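Local coordinates for protein Exo-1,3/1,4-beta-glucanase (Pseudoalteromonas sp., PDB 3RRX) that probably hydrolyses beta-1,3- and beta-1,4-linked glucans from the chain end, as a family 3 glycoside hydrolase built from a barrel and a second alpha/beta domain, at residues A[28-33]-A[350-355]; A[253-258]-A[285-290]; A[424-429]-A[442-447]; A[435-440]-A[493-498]. The protein carries 1 engineered substitution. All coordinates share one frame; numbering follows the deposited sequence.

Contact 1 (A[28-33]-A[350-355]); sequences KLLAKM and AVRRFL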
loop_
_atom_site.group_PDB
_atom_site.type_symbol
_atom_site.label_atom_id
_atom_site.label_comp_id
_atom_site.label_asym_id
_atom_site.label_seq_id
_atom_site.Cartn_x
_atom_site.Cartn_y
_atom_site.Cartn_z
ATOM N N LYS A 28 13.358 -21.609 -26.012
ATOM C CA LYS A 28 14.766 -21.882 -26.295
ATOM C C LYS A 28 15.582 -21.957 -25.002
ATOM O O LYS A 28 16.437 -22.831 -24.849
ATOM C CB LYS A 28 15.336 -20.814 -27.234
ATOM C CG LYS A 28 16.775 -21.055 -27.660
ATOM C CD LYS A 28 17.264 -19.950 -28.582
ATOM C CE LYS A 28 18.702 -20.186 -29.012
ATOM N NZ LYS A 28 19.188 -19.111 -29.926
ATOM N N LEU A 29 15.308 -21.045 -24.068
ATOM C CA LEU A 29 15.979 -21.055 -22.769
ATOM C C LEU A 29 15.642 -22.300 -21.963
ATOM O O LEU A 29 16.536 -22.965 -21.441
ATOM C CB LEU A 29 15.617 -19.815 -21.941
ATOM C CG LEU A 29 16.370 -18.511 -22.184
ATOM C CD1 LEU A 29 15.799 -17.414 -21.287
ATOM C CD2 LEU A 29 17.861 -18.688 -21.926
ATOM N N LEU A 30 14.350 -22.602 -21.845
ATOM C CA LEU A 30 13.922 -23.747 -21.060
ATOM C C LEU A 30 14.554 -25.037 -21.567
ATOM O O LEU A 30 15.015 -25.858 -20.777
ATOM C CB LEU A 30 12.398 -23.886 -21.072
ATOM C CG LEU A 30 11.621 -23.045 -20.059
ATOM C CD1 LEU A 30 10.125 -23.264 -20.238
ATOM C CD2 LEU A 30 12.047 -23.389 -18.643
ATOM N N ALA A 31 14.561 -25.209 -22.886
ATOM C CA ALA A 31 15.064 -26.435 -23.504
ATOM C C ALA A 31 16.504 -26.748 -23.101
ATOM O O ALA A 31 16.906 -27.913 -23.056
ATOM C CB ALA A 31 14.937 -26.358 -25.028
ATOM N N LYS A 32 17.276 -25.716 -22.793
ATOM C CA LYS A 32 18.683 -25.919 -22.480
ATOM C C LYS A 32 19.016 -25.812 -20.993
ATOM O O LYS A 32 20.127 -26.133 -20.586
ATOM C CB LYS A 32 19.559 -24.963 -23.295
ATOM C CG LYS A 32 19.581 -23.535 -22.791
ATOM C CD LYS A 32 20.466 -22.672 -23.676
ATOM C CE LYS A 32 20.718 -21.308 -23.048
ATOM N NZ LYS A 32 21.522 -20.420 -23.942
ATOM N N MET A 33 18.063 -25.370 -20.176
ATOM C CA MET A 33 18.337 -25.197 -18.750
ATOM C C MET A 33 18.330 -26.509 -17.963
ATOM O O MET A 33 17.568 -27.425 -18.268
ATOM C CB MET A 33 17.331 -24.216 -18.130
ATOM C CG MET A 33 17.514 -22.772 -18.569
ATOM S SD MET A 33 16.115 -21.738 -18.088
ATOM C CE MET A 33 16.416 -21.580 -16.327
ATOM N N ALA A 350 6.393 -22.589 -13.953
ATOM C CA ALA A 350 6.770 -21.483 -13.069
ATOM C C ALA A 350 7.781 -20.587 -13.771
ATOM O O ALA A 350 7.656 -19.351 -13.791
ATOM C CB ALA A 350 7.357 -22.021 -11.761
ATOM N N VAL A 351 8.797 -21.213 -14.349
ATOM C CA VAL A 351 9.841 -20.453 -15.021
ATOM C C VAL A 351 9.313 -19.743 -16.274
ATOM O O VAL A 351 9.666 -18.586 -16.519
ATOM C CB VAL A 351 11.091 -21.320 -15.317
ATOM C CG1 VAL A 351 12.122 -20.524 -16.109
ATOM C CG2 VAL A 351 11.702 -21.815 -14.009
ATOM N N ARG A 352 8.462 -20.413 -17.048
ATOM C CA ARG A 352 7.811 -19.780 -18.198
ATOM C C ARG A 352 7.103 -18.489 -17.805
ATOM O O ARG A 352 7.274 -17.460 -18.443
ATOM C CB ARG A 352 6.755 -20.704 -18.815
ATOM C CG ARG A 352 7.303 -21.734 -19.764
ATOM C CD ARG A 352 6.199 -22.393 -20.595
ATOM N NE ARG A 352 6.751 -23.517 -21.336
ATOM C CZ ARG A 352 6.679 -24.773 -20.921
ATOM N NH1 ARG A 352 6.049 -25.052 -19.790
ATOM N NH2 ARG A 352 7.217 -25.749 -21.642
ATOM N N ARG A 353 6.269 -18.567 -16.774
ATOM C CA ARG A 353 5.464 -17.423 -16.360
ATOM C C ARG A 353 6.333 -16.255 -15.882
ATOM O O ARG A 353 6.039 -15.090 -16.153
ATOM C CB ARG A 353 4.486 -17.848 -15.257
ATOM C CG ARG A 353 3.372 -18.785 -15.755
ATOM C CD ARG A 353 2.562 -19.381 -14.611
ATOM N NE ARG A 353 1.414 -20.140 -15.106
ATOM C CZ ARG A 353 0.233 -19.599 -15.385
ATOM N NH1 ARG A 353 0.040 -18.294 -15.210
ATOM N NH2 ARG A 353 -0.758 -20.357 -15.844
ATOM N N PHE A 354 7.404 -16.581 -15.168
ATOM C CA PHE A 354 8.308 -15.564 -14.628
ATOM C C PHE A 354 9.181 -14.952 -15.736
ATOM O O PHE A 354 9.330 -13.732 -15.825
ATOM C CB PHE A 354 9.178 -16.185 -13.525
ATOM C CG PHE A 354 10.126 -15.216 -12.863
ATOM C CD1 PHE A 354 9.671 -14.009 -12.356
ATOM C CD2 PHE A 354 11.472 -15.535 -12.714
ATOM C CE1 PHE A 354 10.540 -13.119 -11.740
ATOM C CE2 PHE A 354 12.348 -14.654 -12.097
ATOM C CZ PHE A 354 11.884 -13.446 -11.611
ATOM N N LEU A 355 9.756 -15.798 -16.584
ATOM C CA LEU A 355 10.550 -15.296 -17.700
ATOM C C LEU A 355 9.682 -14.471 -18.648
ATOM O O LEU A 355 10.143 -13.490 -19.230
ATOM C CB LEU A 355 11.215 -16.439 -18.472
ATOM C CG LEU A 355 12.407 -17.094 -17.779
ATOM C CD1 LEU A 355 12.993 -18.185 -18.669
ATOM C CD2 LEU A 355 13.457 -16.037 -17.438
#

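Contact 2 (A[253-258]-A[285-290]); sequences QGVQSV and LGFDGF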
loop_
_atom_site.group_PDB
_atom_site.type_symbol
_atom_site.label_atom_id
_atom_site.label_comp_id
_atom_site.label_asym_id
_atom_site.label_seq_id
_atom_site.Cartn_x
_atom_site.Cartn_y
_atom_site.Cartn_z
ATOM N N GLN A 253 -6.090 -5.980 -17.005
ATOM C CA GLN A 253 -5.106 -4.994 -17.452
ATOM C C GLN A 253 -3.697 -5.567 -17.587
ATOM O O GLN A 253 -2.752 -4.830 -17.871
ATOM C CB GLN A 253 -5.088 -3.768 -16.528
ATOM C CG GLN A 253 -6.395 -3.002 -16.494
ATOM C CD GLN A 253 -6.905 -2.630 -17.883
ATOM O OE1 GLN A 253 -6.126 -2.438 -18.814
ATOM N NE2 GLN A 253 -8.227 -2.547 -18.027
ATOM N N GLY A 254 -3.552 -6.875 -17.378
ATOM C CA GLY A 254 -2.296 -7.553 -17.670
ATOM C C GLY A 254 -1.248 -7.482 -16.572
ATOM O O GLY A 254 -0.048 -7.530 -16.848
ATOM N N VAL A 255 -1.684 -7.364 -15.323
ATOM C CA VAL A 255 -0.726 -7.338 -14.215
ATOM C C VAL A 255 0.165 -8.581 -14.348
ATOM O O VAL A 255 -0.314 -9.684 -14.651
ATOM C CB VAL A 255 -1.434 -7.311 -12.847
ATOM C CG1 VAL A 255 -1.993 -8.719 -12.518
ATOM C CG2 VAL A 255 -0.464 -6.819 -11.756
ATOM N N GLN A 256 1.466 -8.394 -14.169
ATOM C CA GLN A 256 2.421 -9.450 -14.448
ATOM C C GLN A 256 2.604 -10.445 -13.313
ATOM O O GLN A 256 3.007 -11.585 -13.545
ATOM C CB GLN A 256 3.766 -8.838 -14.850
ATOM C CG GLN A 256 3.721 -8.256 -16.239
ATOM C CD GLN A 256 3.441 -9.325 -17.260
ATOM O OE1 GLN A 256 4.322 -10.122 -17.589
ATOM N NE2 GLN A 256 2.197 -9.385 -17.738
ATOM N N SER A 257 2.306 -10.013 -12.094
ATOM C CA SER A 257 2.510 -10.858 -10.925
ATOM C C SER A 257 1.332 -10.739 -9.955
ATOM O O SER A 257 0.713 -9.684 -9.852
ATOM C CB SER A 257 3.806 -10.454 -10.216
ATOM O OG SER A 257 4.029 -11.267 -9.073
ATOM N N VAL A 258 1.023 -11.836 -9.265
ATOM C CA VAL A 258 0.036 -11.845 -8.189
ATOM C C VAL A 258 0.715 -12.392 -6.933
ATOM O O VAL A 258 1.390 -13.412 -6.996
ATOM C CB VAL A 258 -1.168 -12.742 -8.579
ATOM C CG1 VAL A 258 -2.061 -13.064 -7.371
ATOM C CG2 VAL A 258 -1.970 -12.077 -9.689
ATOM N N LEU A 285 -9.792 -17.877 -13.956
ATOM C CA LEU A 285 -9.601 -16.445 -14.178
ATOM C C LEU A 285 -8.696 -16.199 -15.381
ATOM O O LEU A 285 -8.780 -15.159 -16.042
ATOM C CB LEU A 285 -9.017 -15.778 -12.929
ATOM C CG LEU A 285 -9.924 -15.714 -11.693
ATOM C CD1 LEU A 285 -9.212 -14.973 -10.554
ATOM C CD2 LEU A 285 -11.226 -15.024 -12.023
ATOM N N GLY A 286 -7.818 -17.154 -15.656
ATOM C CA GLY A 286 -6.934 -17.065 -16.809
ATOM C C GLY A 286 -5.659 -16.242 -16.654
ATOM O O GLY A 286 -5.022 -15.907 -17.654
ATOM N N PHE A 287 -5.275 -15.913 -15.419
ATOM C CA PHE A 287 -4.007 -15.201 -15.162
ATOM C C PHE A 287 -2.826 -15.890 -15.840
ATOM O O PHE A 287 -2.549 -17.063 -15.580
ATOM C CB PHE A 287 -3.754 -15.109 -13.649
ATOM C CG PHE A 287 -2.430 -14.479 -13.262
ATOM C CD1 PHE A 287 -2.099 -13.182 -13.657
ATOM C CD2 PHE A 287 -1.551 -15.164 -12.437
ATOM C CE1 PHE A 287 -0.888 -12.601 -13.260
ATOM C CE2 PHE A 287 -0.344 -14.594 -12.035
ATOM C CZ PHE A 287 -0.006 -13.313 -12.452
ATOM N N ASP A 288 -2.109 -15.147 -16.677
ATOM C CA ASP A 288 -1.013 -15.705 -17.474
ATOM C C ASP A 288 0.378 -15.325 -16.927
ATOM O O ASP A 288 1.399 -15.671 -17.518
ATOM C CB ASP A 288 -1.157 -15.227 -18.925
ATOM C CG ASP A 288 -0.447 -16.140 -19.918
ATOM O OD1 ASP A 288 -0.625 -17.372 -19.819
ATOM O OD2 ASP A 288 0.296 -15.628 -20.788
ATOM N N GLY A 289 0.411 -14.612 -15.801
ATOM C CA GLY A 289 1.662 -14.157 -15.215
ATOM C C GLY A 289 2.151 -15.099 -14.130
ATOM O O GLY A 289 1.764 -16.274 -14.106
ATOM N N PHE A 290 2.981 -14.591 -13.220
ATOM C CA PHE A 290 3.585 -15.456 -12.203
ATOM C C PHE A 290 3.105 -15.129 -10.799
ATOM O O PHE A 290 2.860 -13.967 -10.468
ATOM C CB PHE A 290 5.127 -15.445 -12.279
ATOM C CG PHE A 290 5.779 -14.145 -11.829
ATOM C CD1 PHE A 290 6.269 -14.006 -10.537
ATOM C CD2 PHE A 290 5.947 -13.090 -12.714
ATOM C CE1 PHE A 290 6.897 -12.824 -10.125
ATOM C CE2 PHE A 290 6.568 -11.907 -12.312
ATOM C CZ PHE A 290 7.046 -11.775 -11.015
#

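Contact 3 (A[424-429]-A[442-447]); sequences NAINMQ and NTNSDF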
loop_
_atom_site.group_PDB
_atom_site.type_symbol
_atom_site.label_atom_id
_atom_site.label_comp_id
_atom_site.label_asym_id
_atom_site.label_seq_id
_atom_site.Cartn_x
_atom_site.Cartn_y
_atom_site.Cartn_z
ATOM N N ASN A 424 2.375 18.404 14.440
ATOM C CA ASN A 424 3.644 18.623 13.759
ATOM C C ASN A 424 4.437 17.325 13.687
ATOM O O ASN A 424 5.664 17.335 13.764
ATOM C CB ASN A 424 4.460 19.688 14.501
ATOM C CG ASN A 424 5.680 20.140 13.722
ATOM O OD1 ASN A 424 5.616 20.345 12.508
ATOM N ND2 ASN A 424 6.803 20.304 14.420
ATOM N N ALA A 425 3.726 16.210 13.542
ATOM C CA ALA A 425 4.336 14.888 13.575
ATOM C C ALA A 425 4.112 14.159 12.256
ATOM O O ALA A 425 3.077 13.526 12.051
ATOM C CB ALA A 425 3.772 14.075 14.722
ATOM N N ILE A 426 5.087 14.243 11.364
ATOM C CA ILE A 426 4.933 13.646 10.049
ATOM C C ILE A 426 4.769 12.137 10.162
ATOM O O ILE A 426 4.059 11.522 9.362
ATOM C CB ILE A 426 6.084 14.051 9.099
ATOM C CG1 ILE A 426 6.056 15.571 8.885
ATOM C CG2 ILE A 426 5.973 13.316 7.755
ATOM C CD1 ILE A 426 7.298 16.139 8.182
ATOM N N ASN A 427 5.371 11.532 11.181
ATOM C CA ASN A 427 5.256 10.082 11.310
ATOM C C ASN A 427 3.816 9.618 11.524
ATOM O O ASN A 427 3.419 8.555 11.041
ATOM C CB ASN A 427 6.220 9.516 12.372
ATOM C CG ASN A 427 5.724 9.696 13.798
ATOM O OD1 ASN A 427 5.200 10.748 14.172
ATOM N ND2 ASN A 427 5.896 8.653 14.608
ATOM N N MET A 428 3.034 10.426 12.232
ATOM C CA MET A 428 1.624 10.124 12.455
ATOM C C MET A 428 0.776 10.342 11.208
ATOM O O MET A 428 -0.167 9.591 10.955
ATOM C CB MET A 428 1.066 10.983 13.602
ATOM C CG MET A 428 1.459 10.501 14.984
ATOM S SD MET A 428 0.661 11.484 16.267
ATOM C CE MET A 428 -1.049 10.978 16.066
ATOM N N GLN A 429 1.083 11.383 10.442
ATOM C CA GLN A 429 0.336 11.627 9.207
ATOM C C GLN A 429 0.702 10.616 8.111
ATOM O O GLN A 429 -0.110 10.340 7.217
ATOM C CB GLN A 429 0.508 13.078 8.712
ATOM C CG GLN A 429 1.741 13.334 7.879
ATOM C CD GLN A 429 2.042 14.829 7.726
ATOM O OE1 GLN A 429 1.898 15.612 8.674
ATOM N NE2 GLN A 429 2.446 15.224 6.531
ATOM N N ASN A 442 10.070 6.919 13.517
ATOM C CA ASN A 442 10.292 8.016 12.580
ATOM C C ASN A 442 10.199 9.375 13.273
ATOM O O ASN A 442 9.351 9.571 14.136
ATOM C CB ASN A 442 9.263 7.971 11.444
ATOM C CG ASN A 442 9.468 6.796 10.502
ATOM O OD1 ASN A 442 10.597 6.351 10.268
ATOM N ND2 ASN A 442 8.365 6.291 9.942
ATOM N N THR A 443 11.066 10.311 12.892
ATOM C CA THR A 443 10.930 11.703 13.323
ATOM C C THR A 443 10.835 12.563 12.070
ATOM O O THR A 443 11.045 12.059 10.963
ATOM C CB THR A 443 12.122 12.169 14.197
ATOM O OG1 THR A 443 13.336 12.092 13.442
ATOM C CG2 THR A 443 12.247 11.302 15.440
ATOM N N ASN A 444 10.526 13.853 12.225
ATOM C CA ASN A 444 10.366 14.723 11.050
ATOM C C ASN A 444 11.567 14.749 10.085
ATOM O O ASN A 444 11.396 14.938 8.878
ATOM C CB ASN A 444 9.975 16.146 11.458
ATOM C CG ASN A 444 8.532 16.234 11.933
ATOM O OD1 ASN A 444 7.829 15.226 11.987
ATOM N ND2 ASN A 444 8.091 17.435 12.289
ATOM N N SER A 445 12.771 14.555 10.613
ATOM C CA SER A 445 13.978 14.565 9.777
ATOM C C SER A 445 14.114 13.322 8.893
ATOM O O SER A 445 14.944 13.281 7.985
ATOM C CB SER A 445 15.225 14.706 10.652
ATOM O OG SER A 445 15.350 13.595 11.528
ATOM N N ASP A 446 13.311 12.301 9.157
ATOM C CA ASP A 446 13.315 11.121 8.300
ATOM C C ASP A 446 12.519 11.379 7.026
ATOM O O ASP A 446 12.413 10.504 6.161
ATOM C CB ASP A 446 12.743 9.911 9.048
ATOM C CG ASP A 446 13.619 9.489 10.210
ATOM O OD1 ASP A 446 14.857 9.567 10.064
ATOM O OD2 ASP A 446 13.079 9.091 11.264
ATOM N N PHE A 447 11.942 12.575 6.926
ATOM C CA PHE A 447 11.094 12.917 5.787
ATOM C C PHE A 447 11.516 14.250 5.175
ATOM O O PHE A 447 10.796 15.247 5.282
ATOM C CB PHE A 447 9.619 12.998 6.204
ATOM C CG PHE A 447 9.123 11.795 6.959
ATOM C CD1 PHE A 447 8.686 10.662 6.281
ATOM C CD2 PHE A 447 9.075 11.804 8.343
ATOM C CE1 PHE A 447 8.216 9.554 6.975
ATOM C CE2 PHE A 447 8.608 10.704 9.050
ATOM C CZ PHE A 447 8.172 9.573 8.365
HETATM O O HOH W 1 5.346 7.028 9.884
HETATM O O HOH W 2 7.570 12.619 12.797
#

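Contact 4 (A[435-440]-A[493-498]); sequences VSWQGT and AEWFGD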
loop_
_atom_site.group_PDB
_atom_site.type_symbol
_atom_site.label_atom_id
_atom_site.label_comp_id
_atom_site.label_asym_id
_atom_site.label_seq_id
_atom_site.Cartn_x
_atom_site.Cartn_y
_atom_site.Cartn_z
ATOM N N VAL A 435 9.292 4.663 5.183
ATOM C CA VAL A 435 10.720 4.598 5.472
ATOM C C VAL A 435 11.026 3.435 6.411
ATOM O O VAL A 435 11.927 2.638 6.144
ATOM C CB VAL A 435 11.274 5.931 6.009
ATOM C CG1 VAL A 435 12.753 5.798 6.317
ATOM C CG2 VAL A 435 11.044 7.033 4.986
ATOM N N SER A 436 10.254 3.320 7.487
ATOM C CA SER A 436 10.323 2.153 8.358
ATOM C C SER A 436 8.983 1.413 8.400
ATOM O O SER A 436 7.966 1.900 7.896
ATOM C CB SER A 436 10.766 2.548 9.768
ATOM O OG SER A 436 9.705 3.134 10.498
ATOM N N TRP A 437 8.998 0.233 9.009
ATOM C CA TRP A 437 7.859 -0.673 9.008
ATOM C C TRP A 437 6.689 -0.162 9.855
ATOM O O TRP A 437 5.605 0.091 9.333
ATOM C CB TRP A 437 8.327 -2.039 9.509
ATOM C CG TRP A 437 7.315 -3.136 9.477
ATOM C CD1 TRP A 437 6.411 -3.411 8.485
ATOM C CD2 TRP A 437 7.120 -4.128 10.484
ATOM N NE1 TRP A 437 5.661 -4.513 8.825
ATOM C CE2 TRP A 437 6.077 -4.972 10.047
ATOM C CE3 TRP A 437 7.724 -4.384 11.722
ATOM C CZ2 TRP A 437 5.629 -6.061 10.799
ATOM C CZ3 TRP A 437 7.274 -5.467 12.472
ATOM C CH2 TRP A 437 6.238 -6.287 12.007
ATOM N N GLN A 438 6.904 -0.009 11.160
ATOM C CA GLN A 438 5.838 0.436 12.057
ATOM C C GLN A 438 5.618 1.943 12.016
ATOM O O GLN A 438 4.508 2.419 12.244
ATOM C CB GLN A 438 6.118 0.007 13.500
ATOM C CG GLN A 438 6.011 -1.504 13.733
ATOM C CD GLN A 438 4.643 -2.041 13.352
ATOM O OE1 GLN A 438 3.615 -1.467 13.720
ATOM N NE2 GLN A 438 4.624 -3.143 12.593
ATOM N N GLY A 439 6.686 2.689 11.761
ATOM C CA GLY A 439 6.618 4.136 11.748
ATOM C C GLY A 439 6.846 4.771 13.114
ATOM O O GLY A 439 7.023 5.985 13.211
ATOM N N THR A 440 6.852 3.951 14.163
ATOM C CA THR A 440 6.976 4.440 15.542
ATOM C C THR A 440 8.222 5.288 15.769
ATOM O O THR A 440 8.188 6.280 16.501
ATOM C CB THR A 440 7.085 3.274 16.539
ATOM O OG1 THR A 440 6.082 2.302 16.261
ATOM C CG2 THR A 440 6.928 3.782 17.972
ATOM N N ALA A 493 1.777 -1.249 11.438
ATOM C CA ALA A 493 1.721 -2.092 10.246
ATOM C C ALA A 493 1.399 -3.514 10.670
ATOM O O ALA A 493 1.862 -3.970 11.715
ATOM C CB ALA A 493 3.054 -2.059 9.502
ATOM N N GLU A 494 0.607 -4.205 9.856
ATOM C CA GLU A 494 0.290 -5.616 10.075
ATOM C C GLU A 494 -0.309 -5.846 11.461
ATOM O O GLU A 494 -1.064 -5.003 11.961
ATOM C CB GLU A 494 1.515 -6.508 9.797
ATOM C CG GLU A 494 2.102 -6.300 8.392
ATOM C CD GLU A 494 3.234 -7.270 8.047
ATOM O OE1 GLU A 494 4.347 -6.808 7.732
ATOM O OE2 GLU A 494 3.014 -8.488 8.077
ATOM N N TRP A 495 0.007 -6.976 12.084
ATOM C CA TRP A 495 -0.713 -7.379 13.294
ATOM C C TRP A 495 -0.561 -6.395 14.470
ATOM O O TRP A 495 -1.385 -6.391 15.386
ATOM C CB TRP A 495 -0.333 -8.812 13.710
ATOM C CG TRP A 495 1.072 -8.931 14.184
ATOM C CD1 TRP A 495 1.517 -8.796 15.467
ATOM C CD2 TRP A 495 2.229 -9.197 13.383
ATOM N NE1 TRP A 495 2.878 -8.962 15.515
ATOM C CE2 TRP A 495 3.343 -9.207 14.250
ATOM C CE3 TRP A 495 2.433 -9.429 12.019
ATOM C CZ2 TRP A 495 4.644 -9.438 13.799
ATOM C CZ3 TRP A 495 3.728 -9.665 11.568
ATOM C CH2 TRP A 495 4.818 -9.665 12.458
ATOM N N PHE A 496 0.477 -5.561 14.444
ATOM C CA PHE A 496 0.651 -4.530 15.476
ATOM C C PHE A 496 -0.570 -3.623 15.565
ATOM O O PHE A 496 -0.826 -3.024 16.610
ATOM C CB PHE A 496 1.872 -3.650 15.191
ATOM C CG PHE A 496 3.184 -4.256 15.603
ATOM C CD1 PHE A 496 4.039 -3.567 16.456
ATOM C CD2 PHE A 496 3.583 -5.493 15.115
ATOM C CE1 PHE A 496 5.269 -4.102 16.820
ATOM C CE2 PHE A 496 4.809 -6.040 15.483
ATOM C CZ PHE A 496 5.651 -5.340 16.340
ATOM N N GLY A 497 -1.305 -3.510 14.459
ATOM C CA GLY A 497 -2.472 -2.647 14.390
ATOM C C GLY A 497 -3.807 -3.355 14.582
ATOM O O GLY A 497 -4.858 -2.719 14.517
ATOM N N ASP A 498 -3.785 -4.664 14.820
ATOM C CA ASP A 498 -5.027 -5.395 15.087
ATOM C C ASP A 498 -5.578 -4.888 16.412
ATOM O O ASP A 498 -4.828 -4.753 17.375
ATOM C CB ASP A 498 -4.767 -6.900 15.226
ATOM C CG ASP A 498 -4.577 -7.602 13.887
ATOM O OD1 ASP A 498 -4.569 -6.938 12.829
ATOM O OD2 ASP A 498 -4.442 -8.842 13.904
#

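Contact 1 (A[28-33]-A[350-355])
Leu30 and Arg352 make the tightest point between the two helices: Leu30 CD1 comes to 3.2 Å from Arg352 CG, and the two side chains cross at about a right angle. The arginine chain, extended from CG to NE (chi2 -166°, chi3 -171°), carries the guanidinium past the tip of Leu30, so that the same methyl sits over one of its faces, offset toward the rim. The other branch, Leu30 CD2, packs on Val351 at 3.8 Å to CG1, the two side chains sliding past each other in opposite directions. Segment axes lie 10.9 Å apart at closest approach, with N-to-C directions at 145°, so side chains and not backbones fill the space between. Segment 350-355 lies within the family 3 N-terminal, TIM-barrel-type domain and uses Phe354 to meet Phe290 of the sheet while Val351, Arg352 and Leu355 receive helix 20-32. Elsewhere the packing is looser. Leu29 CD1 reaches Leu355 CD1 at 3.9 Å from a partly exposed position, and Met33 CE is 4.4 Å from Val351 CG1. At the partly exposed rim, in contrast to buried Leu30 and Val351, Arg352 NE forms a salt bridge with Glu27 of the same helix 20-32.

Contact 2 (A[253-258]-A[285-290])
Backbone hydrogen bonds join Phe290 to the two residues flanking Ser257. Phe290 N donates to Gln256 O at 3.0 Å (161° at the hydrogen), and Phe290 O accepts from Val258 N at 3.1 Å, the pattern of a parallel bridge between Ser257 and Phe290. Two CA-H...O contacts reinforce it: Gly289 CA lies 3.3 Å from Gln256 O, and Ser257 CA 3.2 Å from Phe290 O. Any CB on Gly289 would collide with Gln256 O. The bridge pairs strands 257-260 and 290-292, neighbours in the parallel sheet of the TIM-barrel-type domain, linked through helix 274-284 in a beta-alpha-beta crossover. Aromatic contacts supply the rest. Val258 CG2 stands over one face of Phe287, 3.7 Å from the centroid and 16° off the normal; Gly289 N sits over the centre of the opposite face, and Val255 O meets the edge 3.3 Å from Phe287 CE1. An alanine in place of Phe287 would probably open a gap between Val258 and Gly289 and take away the ring edge that Val255 meets. Phe290 CG lies between its backbone N and carbonyl carbon (chi1 71°), a turn that brings the ring over Ser257, whose CB is 3.8 Å from the centroid.

Contact 3 (A[424-429]-A[442-447])
Asn442 packs against Asn427, their CB atoms 3.5 Å apart. A water adds a second link, donating to Asn427 O at 2.7 Å and accepting from Asn442 ND2, whose stronger partner is Ser434 O. Thr443 faces away, but its backbone N is bonded to Asp446 OD2 from above the carboxylate plane, which helps to fix the short 3-10 turn at 444-446. Asn444 then does most of the polar work. Its CG lies beside the backbone N, anti to the carbonyl carbon (chi1 -73°), and from there the amide uses both ends: ND2 donates to Asn424 O at 2.8 Å, while OD1 accepts from Ile426 N at 3.0 Å in a nearly straight bond of 166°. A second water donates to Asn444 OD1 at 2.7 Å and accepts from Asn427 N at 2.9 Å. The amide of Asn424 stands almost perpendicular to that of Asn444, with its OD1 bonded to Ser452. Phe447 closes the segment: Ile426 CG2 lies over one face of its ring, 3.8 Å from the centroid, and Asp446 CB is on the opposite face. Ala425, at the N-cap of helix 426-430, has only a methyl and cannot accept a bond with its side chain; Asn444 OD1 takes the Ile426 N-H directly and the Asn427 N-H through a water, which resembles a side-chain cap supplied from another loop, at a helix start that follows strand 415-419 in the family 3 C-terminal domain.

Contact 4 (A[435-440]-A[493-498])
Trp437 pushes its indole into a hollow lined by Ala493, Glu494, Trp495 and Phe496. Its CG is anti to the backbone N (chi1 -175°), which sends the ring across 493-498. The methyl of Ala493 is a small bump over one face, CB 4.0 Å from the centroid of the five-membered ring. At the ring edge NE1 donates to Glu494 OE1 at 2.9 Å, on the anti side of the carboxylate and tilted out of both planes. The far end of the indole points its edge at the face of Trp495, an offset edge-to-face pair with six-membered ring centroids 5.5 Å apart and planes at 65°, while Phe496 flanks it obliquely at 5.2 Å between ring centroids. In family 3 enzymes of this two-domain kind the active site lies between barrel and second domain; in keeping with such a place, Asp498 bonds to Gly172 N and Asp228 N of the barrel, and a 1,2-ethanediol, probably from the crystallisation liquor, lies about 4 Å from the nearest side-chain atom of Trp495. A leucine in place of Trp437 would remove the indole N-H and is likely to leave Glu494 OE1 without this donor and to open a gap beside Trp495 and Phe496. Gln438, bent at its second torsion, wedges its amide between the Trp437 indole and the Phe496 ring, 25° from the latter's plane, beside the Ala493 methyl. Gln438 OE1 takes Ala493 N from above the carbonyl plane at 2.9 Å, and NE2 gives to Ala493 O at 3.0 Å in its own amide plane.

Overall arrangement
Contacts 1 and 2 are buried, belong to the barrel side of the enzyme and share helix 344-361: Arg353 NH1 reaches Phe287 O and Gly289 O, and Phe354 packs on Phe290. Contact 2 is the more central, held by sheet hydrogen bonds and ring faces; contact 1, about 17 Å away between centres, is apolar, with one arginine whose guanidinium lies against a leucine and pairs with Glu27. Contacts 3 and 4 lie in the second domain, partly buried, with Trp495 and Phe496 exposed, and cross along the chain; Asn427 ND2 probably bonds to Gly439 O between them. There side-chain amides take over: Asn444 serves a helix start directly and through one water, whereas Gln438 works within an aromatic cluster.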